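Core protein VP7 (Bluetongue virus, PDB 1BVP) forms, as homotrimers seated on a VP3 scaffold, the outer layer of the bluetongue virus core and is associated with host cell surface receptor binding. Local coordinates at residues L9-A14 against F62-D67; M68-A73 against T283-R288; F268-F273 against L308-L313; R274-H279 against G337-A342. All coordinates share one frame; numbering follows the deposited sequence.

Contact 1. Residues L9-A14 against F62-D67; sequences LTVMRA and FFMCLD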
loop_
_atom_site.group_PDB
_atom_site.type_symbol
_atom_site.label_atom_id
_atom_site.label_comp_id
_atom_site.label_asym_id
_atom_site.label_seq_id
_atom_site.Cartn_x
_atom_site.Cartn_y
_atom_site.Cartn_z
ATOM N N LEU A 9 -23.708 3.342 7.491
ATOM C CA LEU A 9 -22.449 2.727 7.884
ATOM C C LEU A 9 -22.474 2.268 9.343
ATOM O O LEU A 9 -22.019 1.146 9.673
ATOM C CB LEU A 9 -21.366 3.773 7.711
ATOM C CG LEU A 9 -19.932 3.390 7.390
ATOM C CD1 LEU A 9 -19.927 2.519 6.143
ATOM C CD2 LEU A 9 -19.189 4.684 7.132
ATOM N N THR A 10 -22.951 3.161 10.218
ATOM C CA THR A 10 -23.084 2.881 11.649
ATOM C C THR A 10 -23.970 1.671 11.899
ATOM O O THR A 10 -23.592 0.754 12.634
ATOM C CB THR A 10 -23.707 4.036 12.373
ATOM O OG1 THR A 10 -22.827 5.153 12.322
ATOM C CG2 THR A 10 -23.929 3.663 13.823
ATOM N N VAL A 11 -25.138 1.652 11.262
ATOM C CA VAL A 11 -26.067 0.538 11.420
ATOM C C VAL A 11 -25.530 -0.778 10.912
ATOM O O VAL A 11 -25.709 -1.828 11.567
ATOM C CB VAL A 11 -27.380 0.817 10.722
ATOM C CG1 VAL A 11 -28.272 -0.369 10.829
ATOM C CG2 VAL A 11 -28.016 2.079 11.305
ATOM N N MET A 12 -24.896 -0.745 9.733
ATOM C CA MET A 12 -24.338 -1.975 9.154
ATOM C C MET A 12 -23.210 -2.524 9.995
ATOM O O MET A 12 -23.149 -3.732 10.207
ATOM C CB MET A 12 -23.852 -1.780 7.738
ATOM C CG MET A 12 -24.903 -1.316 6.766
ATOM S SD MET A 12 -24.240 -1.494 5.073
ATOM C CE MET A 12 -23.382 0.013 4.862
ATOM N N ARG A 13 -22.329 -1.657 10.506
ATOM C CA ARG A 13 -21.230 -2.174 11.331
ATOM C C ARG A 13 -21.765 -2.782 12.642
ATOM O O ARG A 13 -21.194 -3.737 13.164
ATOM C CB ARG A 13 -20.150 -1.113 11.587
ATOM C CG ARG A 13 -19.546 -0.502 10.345
ATOM C CD ARG A 13 -18.422 0.540 10.624
ATOM N NE ARG A 13 -17.129 -0.097 10.855
ATOM C CZ ARG A 13 -16.382 0.029 11.963
ATOM N NH1 ARG A 13 -16.780 0.799 12.985
ATOM N NH2 ARG A 13 -15.238 -0.662 12.080
ATOM N N ALA A 14 -22.883 -2.254 13.142
ATOM C CA ALA A 14 -23.523 -2.750 14.363
ATOM C C ALA A 14 -24.094 -4.140 14.086
ATOM O O ALA A 14 -23.979 -5.059 14.911
ATOM C CB ALA A 14 -24.638 -1.809 14.776
ATOM N N PHE A 62 -30.541 -8.608 7.002
ATOM C CA PHE A 62 -29.657 -8.364 5.882
ATOM C C PHE A 62 -30.352 -7.462 4.860
ATOM O O PHE A 62 -29.733 -6.532 4.319
ATOM C CB PHE A 62 -29.213 -9.650 5.205
ATOM C CG PHE A 62 -28.299 -9.395 4.049
ATOM C CD1 PHE A 62 -26.987 -8.981 4.273
ATOM C CD2 PHE A 62 -28.779 -9.437 2.743
ATOM C CE1 PHE A 62 -26.167 -8.598 3.214
ATOM C CE2 PHE A 62 -27.973 -9.055 1.673
ATOM C CZ PHE A 62 -26.665 -8.632 1.904
ATOM N N PHE A 63 -31.637 -7.710 4.600
ATOM C CA PHE A 63 -32.358 -6.876 3.654
ATOM C C PHE A 63 -32.441 -5.450 4.135
ATOM O O PHE A 63 -32.439 -4.527 3.328
ATOM C CB PHE A 63 -33.738 -7.410 3.393
ATOM C CG PHE A 63 -33.746 -8.733 2.695
ATOM C CD1 PHE A 63 -32.681 -9.121 1.880
ATOM C CD2 PHE A 63 -34.828 -9.603 2.846
ATOM C CE1 PHE A 63 -32.698 -10.355 1.228
ATOM C CE2 PHE A 63 -34.846 -10.834 2.197
ATOM C CZ PHE A 63 -33.788 -11.216 1.389
ATOM N N MET A 64 -32.441 -5.259 5.455
ATOM C CA MET A 64 -32.508 -3.910 6.015
ATOM C C MET A 64 -31.192 -3.210 5.698
ATOM O O MET A 64 -31.161 -2.040 5.352
ATOM C CB MET A 64 -32.723 -3.960 7.529
ATOM C CG MET A 64 -32.697 -2.585 8.142
ATOM S SD MET A 64 -32.678 -2.562 9.906
ATOM C CE MET A 64 -31.065 -3.308 10.340
ATOM N N CYS A 65 -30.100 -3.945 5.827
ATOM C CA CYS A 65 -28.785 -3.408 5.533
ATOM C C CYS A 65 -28.646 -3.102 4.040
ATOM O O CYS A 65 -28.146 -2.026 3.657
ATOM C CB CYS A 65 -27.764 -4.409 5.960
ATOM S SG CYS A 65 -27.595 -4.434 7.729
ATOM N N LEU A 66 -29.123 -4.026 3.203
ATOM C CA LEU A 66 -29.101 -3.825 1.762
ATOM C C LEU A 66 -29.873 -2.546 1.412
ATOM O O LEU A 66 -29.385 -1.694 0.663
ATOM C CB LEU A 66 -29.709 -5.029 1.064
ATOM C CG LEU A 66 -29.711 -5.066 -0.472
ATOM C CD1 LEU A 66 -28.373 -4.686 -1.058
ATOM C CD2 LEU A 66 -30.079 -6.477 -0.902
ATOM N N ASP A 67 -31.049 -2.368 2.004
ATOM C CA ASP A 67 -31.844 -1.166 1.740
ATOM C C ASP A 67 -31.098 0.091 2.106
ATOM O O ASP A 67 -31.146 1.090 1.391
ATOM C CB ASP A 67 -33.152 -1.174 2.543
ATOM C CG ASP A 67 -34.294 -1.839 1.805
ATOM O OD1 ASP A 67 -34.222 -1.988 0.566
ATOM O OD2 ASP A 67 -35.281 -2.209 2.469
#
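Met12 reaches across to Cys65, where helix 2-15 passes helix 55-73. The CA atoms of Met12 and Cys65 are 5.9 Å apart. Followed outward from CB, the Met12 chain first brings its CG to the thiol, 4.2 Å from Cys65 SG. Its SD comes next, 4.2 Å from the backbone O of Cys65, and also reaches CB of Met69, one turn further along the same helix. The chain then bends at its last torsion (chi3 -86°), and CE ends against the backbone O of Leu312 on helix 304-323. One side chain therefore touches two helices.

Val11 and Met64 make the second half of the contact. Met64 CG lies opposite its own backbone N (chi1 176°). A bend at the thioether then places CE 4.1 Å from Val11 CG1, and the two side chains cross at about a right angle. Ala36 and Tyr40 of helix 27-44 border this pair.

All four touching residues are buried in the helical domain of VP7. No hydrogen bond spans the pair of segments. Cohesion here comes from sulfur, methylene and methyl groups in van der Waals contact, so it depends on shape and exclusion of water.

Contact 2. Residues M68-A73 against T283-R288; sequences MMLSAA and TAILNR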
loop_
_atom_site.group_PDB
_atom_site.type_symbol
_atom_site.label_atom_id
_atom_site.label_comp_id
_atom_site.label_asym_id
_atom_site.label_seq_id
_atom_site.Cartn_x
_atom_site.Cartn_y
_atom_site.Cartn_z
ATOM N N MET A 68 -30.445 0.044 3.259
ATOM C CA MET A 68 -29.707 1.182 3.768
ATOM C C MET A 68 -28.493 1.504 2.933
ATOM O O MET A 68 -28.206 2.678 2.696
ATOM C CB MET A 68 -29.332 0.936 5.215
ATOM C CG MET A 68 -30.537 0.966 6.132
ATOM S SD MET A 68 -30.081 0.829 7.850
ATOM C CE MET A 68 -31.576 1.460 8.544
ATOM N N MET A 69 -27.787 0.469 2.476
ATOM C CA MET A 69 -26.619 0.641 1.615
ATOM C C MET A 69 -27.089 1.283 0.278
ATOM O O MET A 69 -26.609 2.344 -0.101
ATOM C CB MET A 69 -25.971 -0.723 1.384
ATOM C CG MET A 69 -24.694 -0.748 0.521
ATOM S SD MET A 69 -25.036 -0.961 -1.247
ATOM C CE MET A 69 -24.058 0.316 -1.969
ATOM N N LEU A 70 -28.122 0.728 -0.359
ATOM C CA LEU A 70 -28.594 1.293 -1.618
ATOM C C LEU A 70 -29.083 2.715 -1.482
ATOM O O LEU A 70 -28.782 3.556 -2.327
ATOM C CB LEU A 70 -29.668 0.413 -2.268
ATOM C CG LEU A 70 -29.188 -1.026 -2.523
ATOM C CD1 LEU A 70 -30.311 -1.924 -2.938
ATOM C CD2 LEU A 70 -28.042 -1.041 -3.546
ATOM N N SER A 71 -29.794 3.019 -0.406
ATOM C CA SER A 71 -30.293 4.392 -0.234
ATOM C C SER A 71 -29.165 5.390 -0.008
ATOM O O SER A 71 -29.175 6.481 -0.567
ATOM C CB SER A 71 -31.336 4.482 0.893
ATOM O OG SER A 71 -32.480 3.712 0.537
ATOM N N ALA A 72 -28.163 5.007 0.776
ATOM C CA ALA A 72 -27.052 5.923 1.025
ATOM C C ALA A 72 -26.225 6.140 -0.248
ATOM O O ALA A 72 -25.676 7.221 -0.436
ATOM C CB ALA A 72 -26.155 5.387 2.145
ATOM N N ALA A 73 -26.113 5.102 -1.085
ATOM C CA ALA A 73 -25.349 5.162 -2.327
ATOM C C ALA A 73 -26.118 5.814 -3.465
ATOM O O ALA A 73 -25.526 6.187 -4.473
ATOM C CB ALA A 73 -24.890 3.790 -2.731
ATOM N N THR A 283 -22.516 -7.919 -8.446
ATOM C CA THR A 283 -22.593 -7.590 -9.863
ATOM C C THR A 283 -23.819 -6.716 -10.179
ATOM O O THR A 283 -23.701 -5.666 -10.825
ATOM C CB THR A 283 -22.714 -8.842 -10.676
ATOM O OG1 THR A 283 -21.590 -9.672 -10.406
ATOM C CG2 THR A 283 -22.801 -8.500 -12.120
ATOM N N ALA A 284 -24.994 -7.129 -9.699
ATOM C CA ALA A 284 -26.228 -6.363 -9.930
ATOM C C ALA A 284 -26.163 -4.943 -9.382
ATOM O O ALA A 284 -26.643 -4.012 -10.018
ATOM C CB ALA A 284 -27.420 -7.086 -9.342
ATOM N N ILE A 285 -25.603 -4.769 -8.193
ATOM C CA ILE A 285 -25.495 -3.438 -7.622
ATOM C C ILE A 285 -24.492 -2.603 -8.428
ATOM O O ILE A 285 -24.772 -1.455 -8.763
ATOM C CB ILE A 285 -25.065 -3.508 -6.125
ATOM C CG1 ILE A 285 -26.117 -4.248 -5.306
ATOM C CG2 ILE A 285 -24.827 -2.125 -5.559
ATOM C CD1 ILE A 285 -25.635 -4.637 -3.940
ATOM N N LEU A 286 -23.342 -3.171 -8.779
ATOM C CA LEU A 286 -22.348 -2.403 -9.530
ATOM C C LEU A 286 -22.803 -2.026 -10.956
ATOM O O LEU A 286 -22.339 -1.014 -11.507
ATOM C CB LEU A 286 -20.992 -3.110 -9.508
ATOM C CG LEU A 286 -20.277 -3.030 -8.147
ATOM C CD1 LEU A 286 -19.036 -3.868 -8.105
ATOM C CD2 LEU A 286 -19.954 -1.584 -7.760
ATOM N N ASN A 287 -23.758 -2.774 -11.525
ATOM C CA ASN A 287 -24.289 -2.461 -12.875
ATOM C C ASN A 287 -24.979 -1.127 -12.938
ATOM O O ASN A 287 -25.271 -0.624 -14.010
ATOM C CB ASN A 287 -25.302 -3.502 -13.369
ATOM C CG ASN A 287 -24.634 -4.783 -13.814
ATOM O OD1 ASN A 287 -23.444 -4.772 -14.163
ATOM N ND2 ASN A 287 -25.374 -5.896 -13.796
ATOM N N ARG A 288 -25.308 -0.587 -11.782
ATOM C CA ARG A 288 -26.013 0.672 -11.696
ATOM C C ARG A 288 -25.031 1.796 -11.452
ATOM O O ARG A 288 -25.433 2.903 -11.107
ATOM C CB ARG A 288 -27.002 0.591 -10.528
ATOM C CG ARG A 288 -28.450 0.278 -10.861
ATOM C CD ARG A 288 -28.741 -1.112 -11.406
ATOM N NE ARG A 288 -29.063 -1.069 -12.832
ATOM C CZ ARG A 288 -29.806 -0.134 -13.437
ATOM N NH1 ARG A 288 -30.377 0.879 -12.769
ATOM N NH2 ARG A 288 -29.842 -0.122 -14.764
#
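Ile285 overlaps the tip of Leu70 with both branches of its beta carbon. Its CG2 methyl lies 3.9 Å from Leu70 CD2. Its CG1 is nearly as close, at 4.1 Å from the same Leu70 CD2. One leucine methyl thus rests against the fork of the isoleucine, and the two side chains meet at a slant. The CB of Ile285 points toward the facing helix, whereas Leu70 starts out to the side and brings its methyl across only at the end of the chain.

Met69 adds a looser touch. Its chain bends at the second torsion (chi2 -90°), which swings SD and CE over toward the isoleucine, and CE comes to 4.4 Å from Ile285 CG2. The CG2 methyl is therefore approached by two successive residues of helix 55-73. The far end of Ile285, CD1, packs on Leu66 CD1, one turn earlier in that helix.

The backbones stay well apart, with 8.2 Å between the CA atoms of Leu70 and Ile285. Between the two segments only side chains meet. Tyr84 and Val77 border Leu70 in the surrounding loops, and Leu312 of helix 304-323 packs on Met69. The contact is small, buried and apolar. Without a polar bond between the segments, it has no strong directional preference and relies on dispersion and the burial of methyl groups.

Contact 3. Residues F268-F273 against L308-L313; sequences FNVYSF and LTLLLL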
loop_
_atom_site.group_PDB
_atom_site.type_symbol
_atom_site.label_atom_id
_atom_site.label_comp_id
_atom_site.label_asym_id
_atom_site.label_seq_id
_atom_site.Cartn_x
_atom_site.Cartn_y
_atom_site.Cartn_z
ATOM N N PHE A 268 -10.715 -4.992 -2.837
ATOM C CA PHE A 268 -10.523 -6.446 -2.844
ATOM C C PHE A 268 -11.692 -7.189 -2.187
ATOM O O PHE A 268 -12.127 -8.235 -2.663
ATOM C CB PHE A 268 -9.224 -6.836 -2.133
ATOM C CG PHE A 268 -9.040 -8.319 -2.013
ATOM C CD1 PHE A 268 -8.804 -9.100 -3.135
ATOM C CD2 PHE A 268 -9.153 -8.957 -0.777
ATOM C CE1 PHE A 268 -8.684 -10.499 -3.025
ATOM C CE2 PHE A 268 -9.038 -10.347 -0.657
ATOM C CZ PHE A 268 -8.804 -11.118 -1.790
ATOM N N ASN A 269 -12.127 -6.675 -1.044
ATOM C CA ASN A 269 -13.229 -7.255 -0.309
ATOM C C ASN A 269 -14.502 -7.278 -1.151
ATOM O O ASN A 269 -15.192 -8.281 -1.184
ATOM C CB ASN A 269 -13.464 -6.464 0.977
ATOM C CG ASN A 269 -14.452 -7.158 1.920
ATOM O OD1 ASN A 269 -15.314 -6.512 2.524
ATOM N ND2 ASN A 269 -14.342 -8.481 2.028
ATOM N N VAL A 270 -14.823 -6.163 -1.804
ATOM C CA VAL A 270 -16.013 -6.043 -2.666
ATOM C C VAL A 270 -16.002 -7.028 -3.838
ATOM O O VAL A 270 -17.022 -7.621 -4.166
ATOM C CB VAL A 270 -16.097 -4.633 -3.295
ATOM C CG1 VAL A 270 -17.148 -4.601 -4.381
ATOM C CG2 VAL A 270 -16.321 -3.565 -2.224
ATOM N N TYR A 271 -14.854 -7.185 -4.492
ATOM C CA TYR A 271 -14.779 -8.074 -5.647
ATOM C C TYR A 271 -14.529 -9.534 -5.359
ATOM O O TYR A 271 -14.474 -10.336 -6.276
ATOM C CB TYR A 271 -13.815 -7.531 -6.694
ATOM C CG TYR A 271 -14.306 -6.262 -7.367
ATOM C CD1 TYR A 271 -15.276 -6.311 -8.360
ATOM C CD2 TYR A 271 -13.828 -5.004 -6.987
ATOM C CE1 TYR A 271 -15.777 -5.137 -8.965
ATOM C CE2 TYR A 271 -14.323 -3.821 -7.588
ATOM C CZ TYR A 271 -15.293 -3.910 -8.572
ATOM O OH TYR A 271 -15.775 -2.763 -9.173
ATOM N N SER A 272 -14.387 -9.895 -4.093
ATOM C CA SER A 272 -14.219 -11.302 -3.754
ATOM C C SER A 272 -15.514 -12.020 -4.082
ATOM O O SER A 272 -16.629 -11.445 -4.081
ATOM C CB SER A 272 -13.891 -11.493 -2.296
ATOM O OG SER A 272 -12.596 -11.019 -2.086
ATOM N N PHE A 273 -15.350 -13.303 -4.329
ATOM C CA PHE A 273 -16.445 -14.145 -4.733
ATOM C C PHE A 273 -17.481 -14.424 -3.652
ATOM O O PHE A 273 -18.666 -14.118 -3.850
ATOM C CB PHE A 273 -15.856 -15.449 -5.283
ATOM C CG PHE A 273 -16.889 -16.437 -5.737
ATOM C CD1 PHE A 273 -17.791 -16.104 -6.770
ATOM C CD2 PHE A 273 -16.966 -17.701 -5.140
ATOM C CE1 PHE A 273 -18.763 -17.019 -7.207
ATOM C CE2 PHE A 273 -17.935 -18.633 -5.560
ATOM C CZ PHE A 273 -18.836 -18.282 -6.606
ATOM N N LEU A 308 -17.603 6.094 -2.201
ATOM C CA LEU A 308 -18.623 5.801 -1.211
ATOM C C LEU A 308 -19.227 4.431 -1.437
ATOM O O LEU A 308 -19.344 3.610 -0.502
ATOM C CB LEU A 308 -19.732 6.815 -1.320
ATOM C CG LEU A 308 -20.236 7.499 -0.059
ATOM C CD1 LEU A 308 -21.723 7.600 -0.220
ATOM C CD2 LEU A 308 -19.894 6.723 1.182
ATOM N N THR A 309 -19.655 4.200 -2.671
ATOM C CA THR A 309 -20.249 2.925 -3.039
ATOM C C THR A 309 -19.319 1.747 -2.713
ATOM O O THR A 309 -19.768 0.701 -2.247
ATOM C CB THR A 309 -20.608 2.920 -4.532
ATOM O OG1 THR A 309 -21.513 4.005 -4.825
ATOM C CG2 THR A 309 -21.243 1.625 -4.919
ATOM N N LEU A 310 -18.023 1.912 -2.952
ATOM C CA LEU A 310 -17.073 0.854 -2.656
ATOM C C LEU A 310 -17.025 0.637 -1.162
ATOM O O LEU A 310 -17.121 -0.513 -0.720
ATOM C CB LEU A 310 -15.665 1.166 -3.202
ATOM C CG LEU A 310 -15.616 1.120 -4.737
ATOM C CD1 LEU A 310 -14.354 1.750 -5.215
ATOM C CD2 LEU A 310 -15.767 -0.298 -5.243
ATOM N N LEU A 311 -16.878 1.713 -0.385
ATOM C CA LEU A 311 -16.824 1.581 1.076
ATOM C C LEU A 311 -18.092 0.942 1.645
ATOM O O LEU A 311 -18.035 -0.021 2.418
ATOM C CB LEU A 311 -16.613 2.934 1.726
ATOM C CG LEU A 311 -15.259 3.497 1.346
ATOM C CD1 LEU A 311 -15.049 4.775 2.114
ATOM C CD2 LEU A 311 -14.164 2.475 1.668
ATOM N N LEU A 312 -19.232 1.461 1.208
ATOM C CA LEU A 312 -20.520 0.958 1.630
ATOM C C LEU A 312 -20.693 -0.536 1.241
ATOM O O LEU A 312 -21.109 -1.376 2.066
ATOM C CB LEU A 312 -21.605 1.852 1.026
ATOM C CG LEU A 312 -22.366 2.912 1.862
ATOM C CD1 LEU A 312 -21.589 3.430 3.007
ATOM C CD2 LEU A 312 -22.821 4.043 0.976
ATOM N N LEU A 313 -20.312 -0.893 0.018
ATOM C CA LEU A 313 -20.428 -2.288 -0.416
ATOM C C LEU A 313 -19.488 -3.210 0.354
ATOM O O LEU A 313 -19.840 -4.341 0.633
ATOM C CB LEU A 313 -20.130 -2.399 -1.889
ATOM C CG LEU A 313 -21.218 -2.933 -2.793
ATOM C CD1 LEU A 313 -20.543 -3.187 -4.120
ATOM C CD2 LEU A 313 -21.845 -4.216 -2.264
#
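Val270 is the bump of this helix-to-helix contact in the helical domain of VP7. It projects from helix 263-271 into the hollow between Leu310 and Leu313, which lie one turn apart on helix 304-323. The CA atoms of Val270 and Leu313 are 6.2 Å apart, close enough for the valine to touch backbone as well as side chains. Its two methyls divide the hollow. CG2 enters on the backbone side, 3.5 Å from the O of Leu310 and 4.0 Å from CB of Leu313. CG1, placed opposite the valine N (chi1 169°), meets Leu313 CD1 at 3.7 Å. The valine and Leu313 side chains cross at about a right angle.

Tyr271 widens this surface. Its CE2 lies 4.5 Å from Leu310 CD2, an oblique approach to the ring. The same leucine methyl is also 4.5 Å from Val270 CG2, so it lies beside both valine and tyrosine. The Tyr271 hydroxyl turns elsewhere and is hydrogen-bonded to the O of Pro292.

Neighbouring residues reach the trimer interface: Phe268 packs on Gly120 of the second subunit, and Asn269 on its Arg111. Within the segment, Ser272 OG donates a hydrogen bond of 2.9 Å to Phe268 O, from 31° out of the carbonyl plane, while the same OG lies over the rim of one face of the Phe268 ring.

Contact 4. Residues R274-H279 against G337-A342; sequences RDHTWH and GPLTRA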
loop_
_atom_site.group_PDB
_atom_site.type_symbol
_atom_site.label_atom_id
_atom_site.label_comp_id
_atom_site.label_asym_id
_atom_site.label_seq_id
_atom_site.Cartn_x
_atom_site.Cartn_y
_atom_site.Cartn_z
ATOM N N ARG A 274 -17.014 -15.016 -2.535
ATOM C CA ARG A 274 -17.844 -15.432 -1.381
ATOM C C ARG A 274 -18.688 -16.650 -1.800
ATOM O O ARG A 274 -18.390 -17.796 -1.424
ATOM C CB ARG A 274 -18.701 -14.261 -0.863
ATOM C CG ARG A 274 -17.888 -13.431 0.088
ATOM C CD ARG A 274 -18.523 -12.138 0.445
ATOM N NE ARG A 274 -17.941 -11.627 1.682
ATOM C CZ ARG A 274 -16.947 -10.756 1.736
ATOM N NH1 ARG A 274 -16.443 -10.288 0.600
ATOM N NH2 ARG A 274 -16.408 -10.436 2.917
ATOM N N ASP A 275 -19.686 -16.404 -2.639
ATOM C CA ASP A 275 -20.515 -17.467 -3.171
ATOM C C ASP A 275 -21.298 -16.852 -4.321
ATOM O O ASP A 275 -21.224 -15.617 -4.568
ATOM C CB ASP A 275 -21.451 -18.079 -2.111
ATOM C CG ASP A 275 -22.405 -17.051 -1.459
ATOM O OD1 ASP A 275 -22.989 -16.164 -2.130
ATOM O OD2 ASP A 275 -22.585 -17.152 -0.238
ATOM N N HIS A 276 -22.122 -17.674 -4.954
ATOM C CA HIS A 276 -22.887 -17.196 -6.096
ATOM C C HIS A 276 -23.857 -16.092 -5.848
ATOM O O HIS A 276 -24.086 -15.265 -6.729
ATOM C CB HIS A 276 -23.594 -18.342 -6.792
ATOM C CG HIS A 276 -22.652 -19.341 -7.384
ATOM N ND1 HIS A 276 -22.220 -20.456 -6.693
ATOM C CD2 HIS A 276 -21.996 -19.352 -8.572
ATOM C CE1 HIS A 276 -21.334 -21.108 -7.428
ATOM N NE2 HIS A 276 -21.181 -20.460 -8.571
ATOM N N THR A 277 -24.427 -16.064 -4.652
ATOM C CA THR A 277 -25.392 -15.030 -4.320
ATOM C C THR A 277 -24.688 -13.681 -4.152
ATOM O O THR A 277 -25.088 -12.667 -4.756
ATOM C CB THR A 277 -26.196 -15.450 -3.075
ATOM O OG1 THR A 277 -26.881 -16.681 -3.364
ATOM C CG2 THR A 277 -27.217 -14.384 -2.701
ATOM N N TRP A 278 -23.588 -13.669 -3.408
ATOM C CA TRP A 278 -22.888 -12.422 -3.218
ATOM C C TRP A 278 -22.368 -11.930 -4.566
ATOM O O TRP A 278 -22.445 -10.741 -4.916
ATOM C CB TRP A 278 -21.732 -12.622 -2.270
ATOM C CG TRP A 278 -20.879 -11.420 -2.247
ATOM C CD1 TRP A 278 -19.639 -11.271 -2.806
ATOM C CD2 TRP A 278 -21.253 -10.148 -1.748
ATOM N NE1 TRP A 278 -19.231 -9.969 -2.703
ATOM C CE2 TRP A 278 -20.204 -9.254 -2.058
ATOM C CE3 TRP A 278 -22.386 -9.669 -1.075
ATOM C CZ2 TRP A 278 -20.249 -7.902 -1.719
ATOM C CZ3 TRP A 278 -22.440 -8.324 -0.734
ATOM C CH2 TRP A 278 -21.372 -7.452 -1.058
ATOM N N HIS A 279 -21.800 -12.866 -5.307
ATOM C CA HIS A 279 -21.277 -12.563 -6.604
ATOM C C HIS A 279 -22.385 -11.957 -7.494
ATOM O O HIS A 279 -22.214 -10.877 -8.102
ATOM C CB HIS A 279 -20.673 -13.839 -7.171
ATOM C CG HIS A 279 -19.924 -13.617 -8.442
ATOM N ND1 HIS A 279 -18.835 -12.780 -8.518
ATOM C CD2 HIS A 279 -20.181 -14.023 -9.711
ATOM C CE1 HIS A 279 -18.464 -12.666 -9.780
ATOM N NE2 HIS A 279 -19.265 -13.412 -10.521
ATOM N N GLY A 337 -21.280 -26.948 -3.646
ATOM C CA GLY A 337 -19.855 -26.929 -3.358
ATOM C C GLY A 337 -19.117 -28.183 -2.933
ATOM O O GLY A 337 -19.122 -29.164 -3.662
ATOM N N PRO A 338 -18.435 -28.170 -1.770
ATOM C CA PRO A 338 -18.352 -27.017 -0.858
ATOM C C PRO A 338 -17.656 -25.694 -1.315
ATOM O O PRO A 338 -17.322 -24.867 -0.448
ATOM C CB PRO A 338 -17.705 -27.625 0.407
ATOM C CG PRO A 338 -16.853 -28.747 -0.149
ATOM C CD PRO A 338 -17.777 -29.356 -1.183
ATOM N N LEU A 339 -17.491 -25.474 -2.633
ATOM C CA LEU A 339 -16.880 -24.245 -3.181
ATOM C C LEU A 339 -15.362 -24.265 -3.174
ATOM O O LEU A 339 -14.698 -24.390 -2.136
ATOM C CB LEU A 339 -17.389 -22.987 -2.487
ATOM C CG LEU A 339 -18.522 -22.123 -3.057
ATOM C CD1 LEU A 339 -19.437 -22.879 -3.985
ATOM C CD2 LEU A 339 -19.296 -21.516 -1.888
ATOM N N THR A 340 -14.813 -24.078 -4.363
ATOM C CA THR A 340 -13.382 -24.149 -4.564
ATOM C C THR A 340 -12.906 -22.979 -5.390
ATOM O O THR A 340 -13.716 -22.222 -5.970
ATOM C CB THR A 340 -13.046 -25.438 -5.334
ATOM O OG1 THR A 340 -13.785 -25.461 -6.577
ATOM C CG2 THR A 340 -13.426 -26.657 -4.498
ATOM N N ARG A 341 -11.588 -22.871 -5.503
ATOM C CA ARG A 341 -11.025 -21.787 -6.280
ATOM C C ARG A 341 -11.447 -21.914 -7.744
ATOM O O ARG A 341 -11.791 -20.921 -8.391
ATOM C CB ARG A 341 -9.524 -21.794 -6.138
ATOM C CG ARG A 341 -8.849 -20.704 -6.894
ATOM C CD ARG A 341 -7.361 -20.697 -6.585
ATOM N NE ARG A 341 -6.596 -19.868 -7.515
ATOM C CZ ARG A 341 -5.400 -19.365 -7.227
ATOM N NH1 ARG A 341 -4.852 -19.613 -6.026
ATOM N NH2 ARG A 341 -4.739 -18.643 -8.136
ATOM N N ALA A 342 -11.517 -23.152 -8.230
ATOM C CA ALA A 342 -11.906 -23.426 -9.621
ATOM C C ALA A 342 -13.323 -22.931 -9.913
ATOM O O ALA A 342 -13.596 -22.289 -10.939
ATOM C CB ALA A 342 -11.788 -24.917 -9.897
#
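Leu339 extends its side chain toward the start of helix 276-286 and parts its methyls over three residues. CD2 lies 3.9 Å from the backbone O of Arg274 and 4.1 Å from CB of Asp275. CD1 turns to His276, 4.3 Å from its CE1, in an oblique approach to the imidazole.

Asp275 meets the leucine with its CB, while its carboxylate turns to the helix start. Its CG sits between the backbone N and the carbonyl carbon (chi1 58°), which folds the group back over the first turn. As N-cap, its OD1 accepts from Trp278 N at 2.9 Å, with an N-H...O angle of 168°. OD2 is held by the Tyr320 hydroxyl.

Arg274 runs the other way. Its CD lies 3.5 Å above one face of the Trp278 ring, near the rim, and its NE is hydrogen-bonded to Thr321 OG1. Thr340, next to Leu339, is also an N-cap, for helix 341-346. The following Arg341 forms a salt bridge with Asp254 of the second subunit.

Across this contact an aliphatic tip meets a carbonyl, a methylene and an imidazole, with no hydrogen bond. The Asp275 carboxylate and the Arg274 guanidinium have their partners away from Leu339.

All four contacts belong to the helical part of VP7. Contacts 1, 2 and 3 are buried, whereas contact 4 is partly exposed. Contacts 1 and 2 share helix 55-73 and touch through Val11 CG1 and Met68 SD. Contacts 2 and 4 share helix 276-286, near its two ends. Helix 304-323 carries one side of contact 3, and its Leu312 also packs against residues of contacts 1 and 2. The chemistry changes with place: sulfur, methylene and methyl groups in contact 1, aliphatic branches and a methionine methyl in contact 2, aliphatic groups and a tyrosine in contact 3. Contact 4 mixes a leucine with polar residues and backbone. Segments of contacts 1, 3 and 4 also reach the second subunit; those of contact 2 do not.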